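Local coordinates for putative chemotaxis protein (Desulfovibrio vulgaris str. Hildenborough, PDB 3H4Y) that is a putative chemotaxis protein of the CheX family and probably dephosphorylates the response regulator CheY-P, at residues I7-L21 with M138-V151. Sequence-based numbering, arbitrary orientation. Where two conformers were deposited one is given.
Sequences IEVAKPFIAATVNVL and MAIPFLTNHGEFTV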
ATOM      1  N   ILE A   7      13.120 -11.043  18.078  1.00 22.62           N
ATOM      2  CA  ILE A   7      12.274  -9.954  17.601  1.00 21.85           C
ATOM      3  C   ILE A   7      10.919 -10.083  18.275  1.00 21.97           C
ATOM      4  O   ILE A   7      10.038 -10.811  17.801  1.00 18.74           O
ATOM      5  CB  ILE A   7      12.138  -9.997  16.070  1.00 23.36           C
ATOM      6  CG1 ILE A   7      13.522  -9.918  15.425  1.00 22.89           C
ATOM      7  CG2 ILE A   7      11.263  -8.844  15.559  1.00 21.28           C
ATOM      8  CD1 ILE A   7      13.515 -10.338  13.984  1.00 26.47           C
ATOM      9  N   GLU A   8      10.782  -9.399  19.410  1.00 18.88           N
ATOM     10  CA  GLU A   8       9.549  -9.446  20.214  1.00 18.77           C
ATOM     11  C   GLU A   8       8.287  -9.005  19.476  1.00 13.94           C
ATOM     12  O   GLU A   8       7.227  -9.608  19.692  1.00 13.23           O
ATOM     13  CB  GLU A   8       9.677  -8.616  21.490  1.00 22.04           C
ATOM     14  CG  GLU A   8      10.469  -9.312  22.579  1.00 29.85           C
ATOM     15  CD  GLU A   8       9.803 -10.604  23.005  1.00 37.98           C
ATOM     16  OE1 GLU A   8       8.662 -10.540  23.520  1.00 41.07           O
ATOM     17  OE2 GLU A   8      10.419 -11.678  22.812  1.00 42.12           O
ATOM     18  N   VAL A   9       8.384  -7.988  18.623  1.00 14.39           N
ATOM     19  CA  VAL A   9       7.218  -7.579  17.841  1.00 15.57           C
ATOM     20  C   VAL A   9       6.733  -8.648  16.838  1.00 13.95           C
ATOM     21  O   VAL A   9       5.636  -8.534  16.310  1.00 12.45           O
ATOM     22  CB  VAL A   9       7.398  -6.240  17.111  1.00 17.75           C
ATOM     23  CG1 VAL A   9       7.552  -5.118  18.125  1.00 17.94           C
ATOM     24  CG2 VAL A   9       8.571  -6.277  16.108  1.00 17.90           C
ATOM     25  N   ALA A  10       7.524  -9.686  16.579  1.00 12.73           N
ATOM     26  CA  ALA A  10       7.070 -10.744  15.687  1.00 11.91           C
ATOM     27  C   ALA A  10       5.932 -11.543  16.326  1.00 12.33           C
ATOM     28  O   ALA A  10       5.111 -12.108  15.632  1.00 12.53           O
ATOM     29  CB  ALA A  10       8.217 -11.670  15.312  1.00 12.70           C
ATOM     30  N   LYS A  11       5.905 -11.611  17.659  1.00 10.54           N
ATOM     31  CA  LYS A  11       4.904 -12.420  18.354  1.00 11.29           C
ATOM     32  C   LYS A  11       3.452 -12.127  18.002  1.00 11.80           C
ATOM     33  O   LYS A  11       2.729 -13.050  17.609  1.00 10.82           O
ATOM     34  CB  LYS A  11       5.127 -12.432  19.884  1.00 11.91           C
ATOM     35  CG  LYS A  11       6.433 -13.127  20.281  1.00 19.80           C
ATOM     36  CD  LYS A  11       6.601 -13.186  21.803  1.00 21.16           C
ATOM     37  CE  LYS A  11       7.934 -13.827  22.198  1.00 27.81           C
ATOM     38  NZ  LYS A  11       8.223 -13.661  23.664  1.00 31.29           N
ATOM     39  N   PRO A  12       3.017 -10.852  18.110  1.00 10.99           N
ATOM     40  CA  PRO A  12       1.621 -10.547  17.745  1.00 10.71           C
ATOM     41  C   PRO A  12       1.312 -10.832  16.256  1.00 10.53           C
ATOM     42  O   PRO A  12       0.175 -11.178  15.901  1.00  9.95           O
ATOM     43  CB  PRO A  12       1.466  -9.067  18.138  1.00 11.51           C
ATOM     44  CG  PRO A  12       2.860  -8.535  18.278  1.00 13.39           C
ATOM     45  CD  PRO A  12       3.729  -9.662  18.640  1.00  9.71           C
ATOM     46  N   PHE A  13       2.306 -10.676  15.385  1.00  9.90           N
ATOM     47  CA  PHE A  13       2.118 -10.998  13.959  1.00 10.71           C
ATOM     48  C   PHE A  13       1.984 -12.470  13.680  1.00 11.01           C
ATOM     49  O   PHE A  13       1.164 -12.879  12.843  1.00 10.43           O
ATOM     50  CB  PHE A  13       3.212 -10.328  13.107  1.00 11.72           C
ATOM     51  CG  PHE A  13       2.972  -8.865  12.934  1.00 10.12           C
ATOM     52  CD1 PHE A  13       2.075  -8.408  11.967  1.00 10.52           C
ATOM     53  CD2 PHE A  13       3.562  -7.930  13.791  1.00 11.48           C
ATOM     54  CE1 PHE A  13       1.793  -7.071  11.849  1.00 10.07           C
ATOM     55  CE2 PHE A  13       3.280  -6.581  13.661  1.00  9.45           C
ATOM     56  CZ  PHE A  13       2.379  -6.160  12.674  1.00 11.74           C
ATOM     57  N   ILE A  14       2.794 -13.276  14.359  1.00 10.78           N
ATOM     58  CA  ILE A  14       2.683 -14.719  14.170  1.00  9.79           C
ATOM     59  C   ILE A  14       1.331 -15.196  14.708  1.00 10.58           C
ATOM     60  O   ILE A  14       0.619 -15.930  14.036  1.00 11.25           O
ATOM     61  CB  ILE A  14       3.867 -15.441  14.834  1.00 11.01           C
ATOM     62  CG1 ILE A  14       5.150 -15.130  14.076  1.00 12.39           C
ATOM     63  CG2 ILE A  14       3.607 -16.978  14.893  1.00 14.79           C
ATOM     64  CD1 ILE A  14       6.423 -15.530  14.861  1.00 15.09           C
ATOM     65  N   ALA A  15       0.958 -14.755  15.913  1.00  9.74           N
ATOM     66  CA  ALA A  15      -0.298 -15.147  16.494  1.00 10.07           C
ATOM     67  C   ALA A  15      -1.480 -14.740  15.620  1.00 10.02           C
ATOM     68  O   ALA A  15      -2.396 -15.553  15.354  1.00 11.98           O
ATOM     69  CB  ALA A  15      -0.448 -14.538  17.916  1.00  9.95           C
ATOM     70  N   ALA A  16      -1.463 -13.489  15.162  1.00 10.46           N
ATOM     71  CA  ALA A  16      -2.524 -12.945  14.279  1.00  9.75           C
ATOM     72  C   ALA A  16      -2.641 -13.718  12.967  1.00 10.31           C
ATOM     73  O   ALA A  16      -3.734 -14.098  12.538  1.00 10.15           O
ATOM     74  CB  ALA A  16      -2.277 -11.473  14.007  1.00 10.50           C
ATOM     75  N   THR A  17      -1.499 -13.960  12.352  1.00 10.35           N
ATOM     76  CA  THR A  17      -1.443 -14.667  11.073  1.00  8.74           C
ATOM     77  C   THR A  17      -2.003 -16.088  11.177  1.00 10.75           C
ATOM     78  O   THR A  17      -2.849 -16.508  10.380  1.00 11.01           O
ATOM     79  CB  THR A  17      -0.021 -14.675  10.497  1.00  9.63           C
ATOM     80  OG1 THR A  17       0.394 -13.338  10.243  1.00 10.82           O
ATOM     81  CG2 THR A  17       0.035 -15.449   9.171  1.00  9.41           C
ATOM     82  N   VAL A  18      -1.579 -16.811  12.211  1.00 11.36           N
ATOM     83  CA  VAL A  18      -2.074 -18.171  12.421  1.00 12.64           C
ATOM     84  C   VAL A  18      -3.559 -18.150  12.747  1.00 11.22           C
ATOM     85  O   VAL A  18      -4.320 -18.914  12.168  1.00 12.25           O
ATOM     86  CB  VAL A  18      -1.263 -18.901  13.512  1.00 13.53           C
ATOM     87  CG1 VAL A  18      -1.918 -20.229  13.862  1.00 15.46           C
ATOM     88  CG2 VAL A  18       0.181 -19.080  13.047  1.00 11.28           C
ATOM     89  N   ASN A  19      -4.008 -17.239  13.614  1.00 12.37           N
ATOM     90  CA  ASN A  19      -5.432 -17.174  13.989  1.00 14.23           C
ATOM     91  C   ASN A  19      -6.314 -16.863  12.803  1.00 12.21           C
ATOM     92  O   ASN A  19      -7.392 -17.481  12.597  1.00 12.87           O
ATOM     93  CB  ASN A  19      -5.737 -16.054  14.975  1.00 17.07           C
ATOM     94  CG  ASN A  19      -5.264 -16.317  16.351  1.00 22.31           C
ATOM     95  OD1 ASN A  19      -4.867 -17.432  16.700  1.00 20.78           O
ATOM     96  ND2 ASN A  19      -5.282 -15.244  17.176  1.00 22.03           N
ATOM     97  N   VAL A  20      -5.887 -15.888  12.003  1.00 10.08           N
ATOM     98  CA  VAL A  20      -6.724 -15.433  10.900  1.00 10.87           C
ATOM     99  C   VAL A  20      -6.792 -16.496   9.803  1.00 12.26           C
ATOM    100  O   VAL A  20      -7.871 -16.841   9.345  1.00 11.47           O
ATOM    101  CB  VAL A  20      -6.234 -14.079  10.344  1.00 11.10           C
ATOM    102  CG1 VAL A  20      -6.917 -13.718   9.028  1.00 10.27           C
ATOM    103  CG2 VAL A  20      -6.439 -12.978  11.393  1.00 11.32           C
ATOM    104  N   LEU A  21      -5.655 -17.034   9.380  1.00  9.44           N
ATOM    105  CA  LEU A  21      -5.676 -18.057   8.356  1.00 10.57           C
ATOM    106  C   LEU A  21      -6.410 -19.310   8.817  1.00  9.61           C
ATOM    107  O   LEU A  21      -7.119 -19.920   8.011  1.00 11.47           O
ATOM    108  CB  LEU A  21      -4.287 -18.397   7.793  1.00 11.77           C
ATOM    109  CG  LEU A  21      -3.907 -17.564   6.563  1.00 15.46           C
ATOM    110  CD1 LEU A  21      -3.684 -16.084   6.974  1.00 11.86           C
ATOM    111  CD2 LEU A  21      -2.704 -18.107   5.879  1.00 16.21           C
HETATM  112  N   MSE A 138      10.651  -5.428   9.541  1.00 10.24           N
HETATM  113  CA  MSE A 138      10.473  -6.827  10.010  1.00 10.78           C
HETATM  114  C   MSE A 138       9.811  -7.629   8.891  1.00  9.94           C
HETATM  115  O   MSE A 138       8.851  -7.164   8.249  1.00 11.71           O
HETATM  116  CB  MSE A 138       9.573  -6.908  11.254  1.00 12.77           C
HETATM  117  CG  MSE A 138       9.383  -8.330  11.842  1.00 14.02           C
HETATM  118 SE   MSE A 138       7.658  -8.465  12.769  0.75 15.17          SE
HETATM  119  CE  MSE A 138       6.516  -8.628  11.212  1.00 23.05           C
ATOM    120  N   ALA A 139      10.333  -8.822   8.632  1.00  9.95           N
ATOM    121  CA  ALA A 139       9.694  -9.750   7.724  1.00  9.89           C
ATOM    122  C   ALA A 139       9.630 -11.127   8.363  1.00 11.64           C
ATOM    123  O   ALA A 139      10.553 -11.538   9.078  1.00 11.91           O
ATOM    124  CB  ALA A 139      10.429  -9.824   6.428  1.00 10.36           C
ATOM    125  N   ILE A 140       8.529 -11.834   8.103  1.00 10.47           N
ATOM    126  CA  ILE A 140       8.350 -13.209   8.597  1.00  9.84           C
ATOM    127  C   ILE A 140       7.802 -14.007   7.424  1.00  9.55           C
ATOM    128  O   ILE A 140       6.681 -13.727   6.935  1.00  9.50           O
ATOM    129  CB  ILE A 140       7.377 -13.331   9.805  1.00  9.69           C
ATOM    130  CG1 ILE A 140       7.698 -12.332  10.927  1.00 11.50           C
ATOM    131  CG2 ILE A 140       7.337 -14.813  10.352  1.00 11.59           C
ATOM    132  CD1 ILE A 140       6.545 -12.150  11.893  1.00 14.20           C
ATOM    133  N   PRO A 141       8.600 -14.966   6.939  1.00  8.97           N
ATOM    134  CA  PRO A 141       8.039 -15.849   5.922  1.00 10.21           C
ATOM    135  C   PRO A 141       7.120 -16.889   6.585  1.00 10.16           C
ATOM    136  O   PRO A 141       7.358 -17.314   7.720  1.00  9.49           O
ATOM    137  CB  PRO A 141       9.265 -16.526   5.341  1.00 13.09           C
ATOM    138  CG  PRO A 141      10.257 -16.592   6.502  1.00 14.81           C
ATOM    139  CD  PRO A 141       9.970 -15.343   7.343  1.00  7.81           C
ATOM    140  N   PHE A 142       6.072 -17.293   5.877  1.00  9.31           N
ATOM    141  CA  PHE A 142       5.208 -18.393   6.281  1.00  9.44           C
ATOM    142  C   PHE A 142       5.086 -19.406   5.127  1.00 10.10           C
ATOM    143  O   PHE A 142       5.112 -19.032   3.941  1.00 10.62           O
ATOM    144  CB  PHE A 142       3.810 -17.881   6.627  1.00 10.07           C
ATOM    145  CG  PHE A 142       3.756 -17.075   7.875  1.00  8.74           C
ATOM    146  CD1 PHE A 142       4.129 -15.732   7.871  1.00  9.83           C
ATOM    147  CD2 PHE A 142       3.285 -17.629   9.063  1.00  9.70           C
ATOM    148  CE1 PHE A 142       4.037 -14.971   9.029  1.00 10.46           C
ATOM    149  CE2 PHE A 142       3.166 -16.889  10.194  1.00  9.78           C
ATOM    150  CZ  PHE A 142       3.558 -15.568  10.205  1.00 10.53           C
ATOM    151  N   LEU A 143       4.975 -20.683   5.491  1.00  8.88           N
ATOM    152  CA  LEU A 143       4.696 -21.730   4.550  1.00  8.32           C
ATOM    153  C   LEU A 143       3.298 -22.309   4.770  1.00  7.93           C
ATOM    154  O   LEU A 143       2.836 -22.483   5.910  1.00 10.14           O
ATOM    155  CB  LEU A 143       5.722 -22.865   4.684  1.00  9.66           C
ATOM    156  CG  LEU A 143       7.090 -22.653   4.035  1.00 18.27           C
ATOM    157  CD1 LEU A 143       7.950 -23.900   4.210  1.00 24.38           C
ATOM    158  CD2 LEU A 143       6.941 -22.399   2.554  1.00 31.10           C
ATOM    159  N   THR A 144       2.657 -22.694   3.668  1.00  8.84           N
ATOM    160  CA  THR A 144       1.430 -23.463   3.705  1.00  6.47           C
ATOM    161  C   THR A 144       1.667 -24.649   2.760  1.00  6.38           C
ATOM    162  O   THR A 144       2.687 -24.700   2.053  1.00  9.36           O
ATOM    163  CB  THR A 144       0.202 -22.690   3.206  1.00  8.30           C
ATOM    164  OG1 THR A 144       0.290 -22.494   1.790  1.00  8.64           O
ATOM    165  CG2 THR A 144       0.075 -21.294   3.899  1.00  9.68           C
ATOM    166  N   ASN A 145       0.708 -25.561   2.733  1.00  8.55           N
ATOM    167  CA  ASN A 145       0.813 -26.697   1.811  1.00  9.24           C
ATOM    168  C   ASN A 145       0.855 -26.288   0.341  1.00  9.91           C
ATOM    169  O   ASN A 145       1.315 -27.069  -0.511  1.00  8.58           O
ATOM    170  CB  ASN A 145      -0.349 -27.651   2.009  1.00 11.66           C
ATOM    171  CG  ASN A 145      -0.350 -28.316   3.369  1.00 16.41           C
ATOM    172  OD1 ASN A 145       0.670 -28.358   4.093  1.00 14.50           O
ATOM    173  ND2 ASN A 145      -1.522 -28.820   3.746  1.00 21.78           N
ATOM    174  N   HIS A 146       0.351 -25.094   0.032  1.00  7.29           N
ATOM    175  CA  HIS A 146       0.321 -24.594  -1.331  1.00  8.62           C
ATOM    176  C   HIS A 146       1.232 -23.422  -1.656  1.00 10.35           C
ATOM    177  O   HIS A 146       1.030 -22.753  -2.665  1.00 12.42           O
ATOM    178  CB  HIS A 146      -1.126 -24.300  -1.745  1.00 10.07           C
ATOM    179  CG  HIS A 146      -1.994 -25.507  -1.736  1.00 14.85           C
ATOM    180  ND1 HIS A 146      -2.092 -26.350  -2.814  1.00 16.72           N
ATOM    181  CD2 HIS A 146      -2.748 -26.057  -0.759  1.00 13.71           C
ATOM    182  CE1 HIS A 146      -2.899 -27.351  -2.514  1.00 13.79           C
ATOM    183  NE2 HIS A 146      -3.317 -27.198  -1.279  1.00 18.20           N
ATOM    184  N   GLY A 147       2.211 -23.131  -0.806  1.00 11.02           N
ATOM    185  CA  GLY A 147       3.190 -22.133  -1.151  1.00 12.05           C
ATOM    186  C   GLY A 147       3.596 -21.298   0.026  1.00 14.59           C
ATOM    187  O   GLY A 147       3.448 -21.731   1.162  1.00 17.02           O
ATOM    188  N   GLU A 148       4.123 -20.112  -0.263  1.00 11.53           N
ATOM    189  CA  GLU A 148       4.698 -19.218   0.728  0.67 11.21           C
ATOM    190  C   GLU A 148       4.019 -17.846   0.712  1.00  9.87           C
ATOM    191  O   GLU A 148       3.479 -17.401  -0.326  1.00  8.91           O
ATOM    192  CB  GLU A 148       6.184 -19.023   0.371  0.67 11.71           C
ATOM    193  CG  GLU A 148       7.056 -18.249   1.377  0.67 16.50           C
ATOM    194  CD  GLU A 148       7.048 -16.717   1.268  0.67 29.87           C
ATOM    195  OE1 GLU A 148       6.686 -16.115   0.236  0.67 22.57           O
ATOM    196  OE2 GLU A 148       7.457 -16.094   2.258  0.67 25.23           O
ATOM    197  N   PHE A 149       4.094 -17.163   1.839  1.00  9.48           N
ATOM    198  CA  PHE A 149       3.734 -15.751   1.908  1.00  8.11           C
ATOM    199  C   PHE A 149       4.609 -15.081   2.954  1.00 12.00           C
ATOM    200  O   PHE A 149       5.131 -15.760   3.842  1.00 11.16           O
ATOM    201  CB  PHE A 149       2.253 -15.508   2.135  1.00  9.31           C
ATOM    202  CG  PHE A 149       1.725 -15.952   3.491  1.00 10.84           C
ATOM    203  CD1 PHE A 149       1.233 -17.228   3.683  1.00 10.46           C
ATOM    204  CD2 PHE A 149       1.649 -15.060   4.554  1.00  8.78           C
ATOM    205  CE1 PHE A 149       0.718 -17.623   4.890  1.00  9.39           C
ATOM    206  CE2 PHE A 149       1.122 -15.437   5.756  1.00 10.17           C
ATOM    207  CZ  PHE A 149       0.638 -16.733   5.927  1.00  9.57           C
ATOM    208  N   THR A 150       4.776 -13.763   2.838  1.00  9.39           N
ATOM    209  CA  THR A 150       5.613 -13.002   3.754  1.00  7.57           C
ATOM    210  C   THR A 150       4.836 -11.862   4.375  1.00  9.19           C
ATOM    211  O   THR A 150       4.200 -11.083   3.655  1.00 10.05           O
ATOM    212  CB  THR A 150       6.865 -12.448   3.051  1.00 12.05           C
ATOM    213  OG1 THR A 150       7.647 -13.542   2.569  1.00 15.98           O
ATOM    214  CG2 THR A 150       7.692 -11.593   3.973  1.00 11.95           C
ATOM    215  N   VAL A 151       4.879 -11.793   5.696  1.00  7.89           N
ATOM    216  CA  VAL A 151       4.290 -10.698   6.457  1.00  7.70           C
ATOM    217  C   VAL A 151       5.393  -9.686   6.835  1.00 10.07           C
ATOM    218  O   VAL A 151       6.471 -10.077   7.304  1.00  9.37           O
ATOM    219  CB  VAL A 151       3.574 -11.194   7.746  1.00  7.71           C
ATOM    220  CG1 VAL A 151       3.068  -9.983   8.617  1.00  8.42           C
ATOM    221  CG2 VAL A 151       2.433 -12.158   7.392  1.00  8.55           C
TER
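Thr17 meets the rings of both Phe142 and Phe149, where helix 10-21 lies over the hairpin of strands 138-144 and 147-151. Its CB points at the hairpin and is 3.7 Å from Phe142 CZ. With OG1 beside the backbone N (chi1 -62°), the hydroxyl turns back to its own helix and donates to Phe13 O. Thr17 N reaches the same oxygen from the other face of the carbonyl plane, so two bonds hold it. OG1 also lies 3.7 Å from Val151 CG2. Thr17 CG2 faces the hairpin and stands over one face of Phe142 in a CH-pi contact, 3.7 Å from the ring centroid and 17° off the normal. The same methyl meets Phe149 at the ring edge, 3.5 Å from Phe149 CZ. Phe142 CB lies over a face of Phe149.

One turn on, Leu21 CD2 reaches Phe149 CE1 at 3.6 Å. Toward the helix start, Ile140 CD1 fits among Ala10 CB, Phe13 CB and Ile14 CG1. Selenomethionine Met138 bends at its last torsion, which brings CE over a face of Phe13, 3.9 Å from Phe13 CG. Its SE rests on Ala10 CA and makes an oblique Met-aromatic contact with Phe13. Val151 CG1 meets Phe13 CD1 at 3.8 Å.

No hydrogen bond crosses this apolar, mostly buried interface. The helix runs at 33° to strand 138-144. A type I turn from Thr144 to Gly147 links the two strands, which pair antiparallel by backbone hydrogen bonds. They are inner strands, second and third from the 30-37 edge of the six-stranded antiparallel sheet. The helix shares one sheet face with helix 84-109, the alpha/beta layering of this CheX-family protein. Helix 84-109 brings Ala103 to Phe13 and Ile99 to Thr17, while helix 66-77 brings Leu72 to Leu21 and Cys68 to Phe149.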